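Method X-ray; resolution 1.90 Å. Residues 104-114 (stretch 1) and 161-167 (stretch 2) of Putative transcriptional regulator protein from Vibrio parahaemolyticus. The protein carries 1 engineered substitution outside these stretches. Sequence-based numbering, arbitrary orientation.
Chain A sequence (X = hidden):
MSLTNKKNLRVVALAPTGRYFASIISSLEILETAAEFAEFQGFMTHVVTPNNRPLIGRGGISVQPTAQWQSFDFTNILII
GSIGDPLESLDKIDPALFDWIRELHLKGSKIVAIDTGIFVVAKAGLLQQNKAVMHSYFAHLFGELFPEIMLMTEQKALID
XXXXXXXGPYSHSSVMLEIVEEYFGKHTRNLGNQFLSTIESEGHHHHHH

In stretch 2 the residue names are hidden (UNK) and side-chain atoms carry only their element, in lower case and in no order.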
ATOM      1  N   LEU A 104       2.026  25.195   5.593  1.00 32.22           N
ATOM      2  CA  LEU A 104       1.000  24.703   4.687  1.00 32.03           C
ATOM      3  C   LEU A 104      -0.330  24.593   5.444  1.00 32.24           C
ATOM      4  O   LEU A 104      -1.394  24.963   4.923  1.00 33.17           O
ATOM      5  CB  LEU A 104       1.376  23.338   4.072  1.00 30.53           C
ATOM      6  CG  LEU A 104       2.447  23.286   2.976  1.00 31.86           C
ATOM      7  CD1 LEU A 104       2.842  21.758   2.702  1.00 32.13           C
ATOM      8  CD2 LEU A 104       2.048  24.049   1.687  1.00 34.58           C
ATOM      9  N   HIS A 105      -0.277  24.078   6.674  1.00 33.29           N
ATOM     10  CA  HIS A 105      -1.507  23.993   7.473  1.00 33.76           C
ATOM     11  C   HIS A 105      -2.131  25.377   7.758  1.00 35.39           C
ATOM     12  O   HIS A 105      -3.337  25.571   7.594  1.00 34.49           O
ATOM     13  CB  HIS A 105      -1.240  23.298   8.784  1.00 34.76           C
ATOM     14  CG  HIS A 105      -2.434  23.240   9.669  1.00 36.34           C
ATOM     15  ND1 HIS A 105      -2.480  23.874  10.890  1.00 38.50           N
ATOM     16  CD2 HIS A 105      -3.628  22.613   9.521  1.00 37.77           C
ATOM     17  CE1 HIS A 105      -3.644  23.632  11.469  1.00 39.92           C
ATOM     18  NE2 HIS A 105      -4.364  22.885  10.654  1.00 37.20           N
ATOM     19  N   LEU A 106      -1.298  26.327   8.201  1.00 36.84           N
ATOM     20  CA  LEU A 106      -1.744  27.714   8.396  1.00 37.65           C
ATOM     21  C   LEU A 106      -2.343  28.290   7.131  1.00 38.10           C
ATOM     22  O   LEU A 106      -3.288  29.074   7.187  1.00 37.23           O
ATOM     23  CB  LEU A 106      -0.582  28.598   8.874  1.00 38.10           C
ATOM     24  CG  LEU A 106      -0.034  28.249  10.276  1.00 41.38           C
ATOM     25  CD1 LEU A 106       1.235  29.069  10.725  1.00 42.74           C
ATOM     26  CD2 LEU A 106      -1.138  28.318  11.350  1.00 40.99           C
ATOM     27  N   LYS A 107      -1.804  27.935   5.969  1.00 38.23           N
ATOM     28  CA  LYS A 107      -2.365  28.450   4.708  1.00 39.45           C
ATOM     29  C   LYS A 107      -3.634  27.733   4.215  1.00 39.26           C
ATOM     30  O   LYS A 107      -4.174  28.112   3.184  1.00 39.89           O
ATOM     31  CB  LYS A 107      -1.341  28.393   3.572  1.00 40.50           C
ATOM     32  CG  LYS A 107      -0.081  29.254   3.723  1.00 43.40           C
ATOM     33  CD  LYS A 107       0.920  28.760   2.631  1.00 48.33           C
ATOM     34  CE  LYS A 107       2.333  29.429   2.657  1.00 52.93           C
ATOM     35  NZ  LYS A 107       3.277  28.612   1.741  1.00 57.33           N
ATOM     36  N   GLY A 108      -4.085  26.682   4.905  1.00 37.28           N
ATOM     37  CA  GLY A 108      -5.334  26.027   4.525  1.00 37.33           C
ATOM     38  C   GLY A 108      -5.243  24.717   3.744  1.00 35.72           C
ATOM     39  O   GLY A 108      -6.271  24.174   3.320  1.00 34.46           O
ATOM     40  N   SER A 109      -4.030  24.196   3.557  1.00 34.48           N
ATOM     41  CA  SER A 109      -3.865  22.856   2.945  1.00 32.75           C
ATOM     42  C   SER A 109      -4.626  21.827   3.767  1.00 32.92           C
ATOM     43  O   SER A 109      -4.641  21.918   4.997  1.00 31.09           O
ATOM     44  CB  SER A 109      -2.349  22.465   2.933  1.00 33.15           C
ATOM     45  OG  SER A 109      -1.669  23.268   1.965  1.00 34.05           O
ATOM     46  N   LYS A 110      -5.266  20.837   3.140  1.00 32.30           N
ATOM     47  CA  LYS A 110      -5.685  19.679   3.937  1.00 33.53           C
ATOM     48  C   LYS A 110      -4.447  18.877   4.332  1.00 33.00           C
ATOM     49  O   LYS A 110      -3.554  18.695   3.488  1.00 32.72           O
ATOM     50  CB  LYS A 110      -6.683  18.780   3.200  1.00 34.07           C
ATOM     51  CG  LYS A 110      -8.014  19.459   2.905  1.00 38.21           C
ATOM     52  CD  LYS A 110      -8.895  18.503   2.064  1.00 41.50           C
ATOM     53  CE  LYS A 110     -10.199  19.163   1.689  1.00 41.46           C
ATOM     54  NZ  LYS A 110     -10.819  19.695   2.917  1.00 41.81           N
ATOM     55  N   ILE A 111      -4.355  18.445   5.605  1.00 31.39           N
ATOM     56  CA  ILE A 111      -3.205  17.684   6.103  1.00 31.11           C
ATOM     57  C   ILE A 111      -3.692  16.281   6.462  1.00 31.30           C
ATOM     58  O   ILE A 111      -4.523  16.071   7.379  1.00 32.46           O
ATOM     59  CB  ILE A 111      -2.532  18.323   7.351  1.00 31.96           C
ATOM     60  CG1 ILE A 111      -2.309  19.845   7.208  1.00 29.22           C
ATOM     61  CG2 ILE A 111      -1.226  17.587   7.772  1.00 30.16           C
ATOM     62  CD1 ILE A 111      -1.330  20.258   6.010  1.00 32.89           C
ATOM     63  N   VAL A 112      -3.167  15.283   5.764  1.00 30.19           N
ATOM     64  CA  VAL A 112      -3.643  13.908   5.957  1.00 29.52           C
ATOM     65  C   VAL A 112      -2.460  13.136   6.513  1.00 30.65           C
ATOM     66  O   VAL A 112      -1.411  13.055   5.856  1.00 30.98           O
ATOM     67  CB  VAL A 112      -4.063  13.241   4.596  1.00 29.37           C
ATOM     68  CG1 VAL A 112      -4.555  11.803   4.876  1.00 30.65           C
ATOM     69  CG2 VAL A 112      -5.151  14.075   3.827  1.00 29.29           C
ATOM     70  N   ALA A 113      -2.589  12.597   7.719  1.00 29.42           N
ATOM     71  CA  ALA A 113      -1.479  11.945   8.387  1.00 29.89           C
ATOM     72  C   ALA A 113      -1.890  10.499   8.585  1.00 30.25           C
ATOM     73  O   ALA A 113      -2.987  10.243   9.111  1.00 29.12           O
ATOM     74  CB  ALA A 113      -1.183  12.599   9.772  1.00 28.59           C
ATOM     75  N   ILE A 114      -1.029   9.564   8.144  1.00 30.42           N
ATOM     76  CA  ILE A 114      -1.333   8.136   8.159  1.00 29.38           C
ATOM     77  C   ILE A 114      -0.282   7.385   8.952  1.00 29.78           C
ATOM     78  O   ILE A 114       0.915   7.745   8.862  1.00 27.00           O
ATOM     79  CB  ILE A 114      -1.474   7.594   6.645  1.00 29.06           C
ATOM     80  CG1 ILE A 114      -0.167   7.708   5.869  1.00 29.78           C
ATOM     81  CG2 ILE A 114      -2.536   8.441   5.875  1.00 28.87           C
ATOM     82  CD1 ILE A 114      -0.257   7.094   4.433  1.00 31.17           C
ATOM     83  N   UNK A 161     -11.012  19.834  11.790  1.00 35.00           N
ATOM     84  CA  UNK A 161     -10.771  20.985  10.933  1.00 36.46           C
ATOM     85  C   UNK A 161     -10.261  20.444   9.607  1.00 36.95           C
ATOM     86  O   UNK A 161     -10.927  19.618   8.970  1.00 37.53           O
ATOM     87  N   UNK A 162      -9.095  20.912   9.182  1.00 35.03           N
ATOM     88  CA  UNK A 162      -8.524  20.395   7.939  1.00 37.23           C
ATOM     89  C   UNK A 162      -7.466  19.351   8.115  1.00 34.32           C
ATOM     90  O   UNK A 162      -6.680  19.116   7.183  1.00 35.89           O
ATOM     91  o   UNK A 162      -9.533  21.234   5.365  1.00 53.59           O
ATOM     92  c   UNK A 162      -7.946  21.529   7.102  1.00 36.44           C
ATOM     93  c   UNK A 162      -8.938  22.021   6.137  1.00 45.82           C
ATOM     94  n   UNK A 162      -9.181  23.316   6.174  1.00 52.46           N
ATOM     95  N   UNK A 163      -7.430  18.749   9.295  1.00 33.35           N
ATOM     96  CA  UNK A 163      -6.429  17.725   9.591  1.00 31.10           C
ATOM     97  C   UNK A 163      -7.165  16.379   9.632  1.00 31.11           C
ATOM     98  O   UNK A 163      -8.144  16.204  10.373  1.00 31.68           O
ATOM     99  c   UNK A 163      -5.685  18.000  10.949  1.00 30.96           C
ATOM    100  c   UNK A 163      -5.081  19.392  10.948  1.00 32.02           C
ATOM    101  c   UNK A 163      -4.628  16.906  11.227  1.00 31.06           C
ATOM    102  N   UNK A 164      -6.692  15.424   8.852  1.00 29.80           N
ATOM    103  CA  UNK A 164      -7.296  14.090   8.738  1.00 30.35           C
ATOM    104  C   UNK A 164      -6.305  13.062   9.237  1.00 29.53           C
ATOM    105  O   UNK A 164      -5.183  12.978   8.720  1.00 31.34           O
ATOM    106  c   UNK A 164      -7.596  13.765   7.245  1.00 29.69           C
ATOM    107  o   UNK A 164     -11.208  17.349   4.775  1.00 37.88           O
ATOM    108  c   UNK A 164      -9.852  14.310   6.264  1.00 31.79           C
ATOM    109  c   UNK A 164     -10.744  15.166   5.627  1.00 32.62           C
ATOM    110  c   UNK A 164      -9.040  16.923   5.655  1.00 34.59           C
ATOM    111  c   UNK A 164     -10.336  16.483   5.362  1.00 34.30           C
ATOM    112  c   UNK A 164      -8.139  16.012   6.267  1.00 32.45           C
ATOM    113  c   UNK A 164      -8.543  14.719   6.591  1.00 30.35           C
ATOM    114  N   UNK A 165      -6.700  12.277  10.222  1.00 27.44           N
ATOM    115  CA  UNK A 165      -5.868  11.280  10.790  1.00 28.91           C
ATOM    116  C   UNK A 165      -6.405   9.867  10.483  1.00 29.00           C
ATOM    117  O   UNK A 165      -7.605   9.567  10.683  1.00 28.70           O
ATOM    118  c   UNK A 165      -5.437  12.755  12.992  1.00 28.34           C
ATOM    119  c   UNK A 165      -4.087  13.301  12.466  1.00 27.90           C
ATOM    120  c   UNK A 165      -5.801  11.399  12.343  1.00 28.30           C
ATOM    121  c   UNK A 165      -5.392  12.569  14.533  1.00 29.90           C
ATOM    122  N   UNK A 166      -5.510   8.984  10.036  1.00 28.32           N
ATOM    123  CA  UNK A 166      -5.913   7.607   9.762  1.00 29.30           C
ATOM    124  C   UNK A 166      -4.794   6.642  10.321  1.00 29.77           C
ATOM    125  O   UNK A 166      -3.693   6.584   9.776  1.00 27.12           O
ATOM    126  c   UNK A 166      -6.159   7.388   8.258  1.00 29.60           C
ATOM    127  o   UNK A 166      -6.402   5.987   8.029  1.00 28.56           O
ATOM    128  N   UNK A 167      -5.084   5.939  11.424  1.00 28.53           N
ATOM    129  CA  UNK A 167      -4.127   5.020  12.094  1.00 29.78           C
ATOM    130  C   UNK A 167      -3.501   3.983  11.150  1.00 28.85           C
ATOM    131  O   UNK A 167      -2.306   3.765  11.158  1.00 30.07           O
ATOM    132  o   UNK A 167      -5.149   5.137  14.254  1.00 36.74           O
ATOM    133  c   UNK A 167      -4.818   4.245  13.224  1.00 30.18           C
TER

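Position 161 has backbone atoms and no side-chain atoms. It touches nothing on stretch 1. Its phi is positive, at 69°, which by itself favours glycine. The residue is Gly161.

Position 162 has four side-chain atoms: two carbons, the second carrying one oxygen and one nitrogen. That pattern is a carboxamide attached directly to CB, so the side chain is short. Its CA-to-CB bond points toward stretch 1, and CB lies 3.9 Å from Ser109 O. The side-chain oxygen accepts a hydrogen bond from Lys110 NZ. The residue is Asn162. The bond from Lys110 NZ to Asn162 OD1 measures 3.2 Å. The backbone also takes part: Ile111 N donates to Asn162 O at 2.9 Å, nearly straight at 171°.

Position 163 has three side-chain carbons, one carrying the other two. The branch sits at CB, and no polar atom is present. One of the branch carbons meets the His105 ring, which reaches over from the helix. The residue is Val163. Its CG2 lies 3.6 Å from His105 NE2, and chi1 is t. Val163 CA also makes a CA-H...O contact of 3.4 Å with Ile111 O.

Position 164 has one carbon followed by a ring of six carbons that bears one oxygen. This is a phenol. The oxygen lies within hydrogen-bonding reach of Lys110 NZ. The residue is Tyr164. Lys110 NZ donates to Tyr164 OH at 3.0 Å. Val112 CG2 packs 4.2 Å from Tyr164 CB. Both backbone polar atoms are used: Tyr164 N donates to Ile111 O at 2.7 Å, and Ala113 N donates to Tyr164 O at 2.8 Å.

Position 165 has four side-chain carbons, forked at the second. It shares a face of the sheet with Ala113, whose small side chain it touches. The residue is Leu165. Ala113 CB and Leu165 CD2 are 4.0 Å apart, an apolar contact.

Position 166 has one carbon and one oxygen. The side chain shares a face with that of Ile114. The residue is Ser166. Ser166 N donates to Ala113 O at 3.0 Å. Ser166 OG is hydrogen-bonded elsewhere in the structure.

Position 167 also has one carbon and one oxygen. Its CA-to-CB bond points away from stretch 1, and it makes no contact there. The residue is Ser167.

The contact is a parallel pairing of strands 110-114 and 163-166, whose directions differ by 14°. Four backbone hydrogen bonds hold the register: Ile111 and Ala113 each donate and accept, while Val112 contributes a CA-H...O contact to Tyr164 O. Side chains alternate between faces. Ile111, Val163, Ala113 and Leu165 lie on one; Val112, Tyr164, Ile114 and Ser166 lie on the other. At the start of the pairing, the Lys110 side chain, t at chi2 and chi3 and turned at chi4 (m), brings its amine to both Asn162 and Tyr164. This adds side-chain hydrogen bonds to the backbone ladder. Together the stretches bury 569 Å², both sides summed.

Stretch 2 161-167: GNVYLSS
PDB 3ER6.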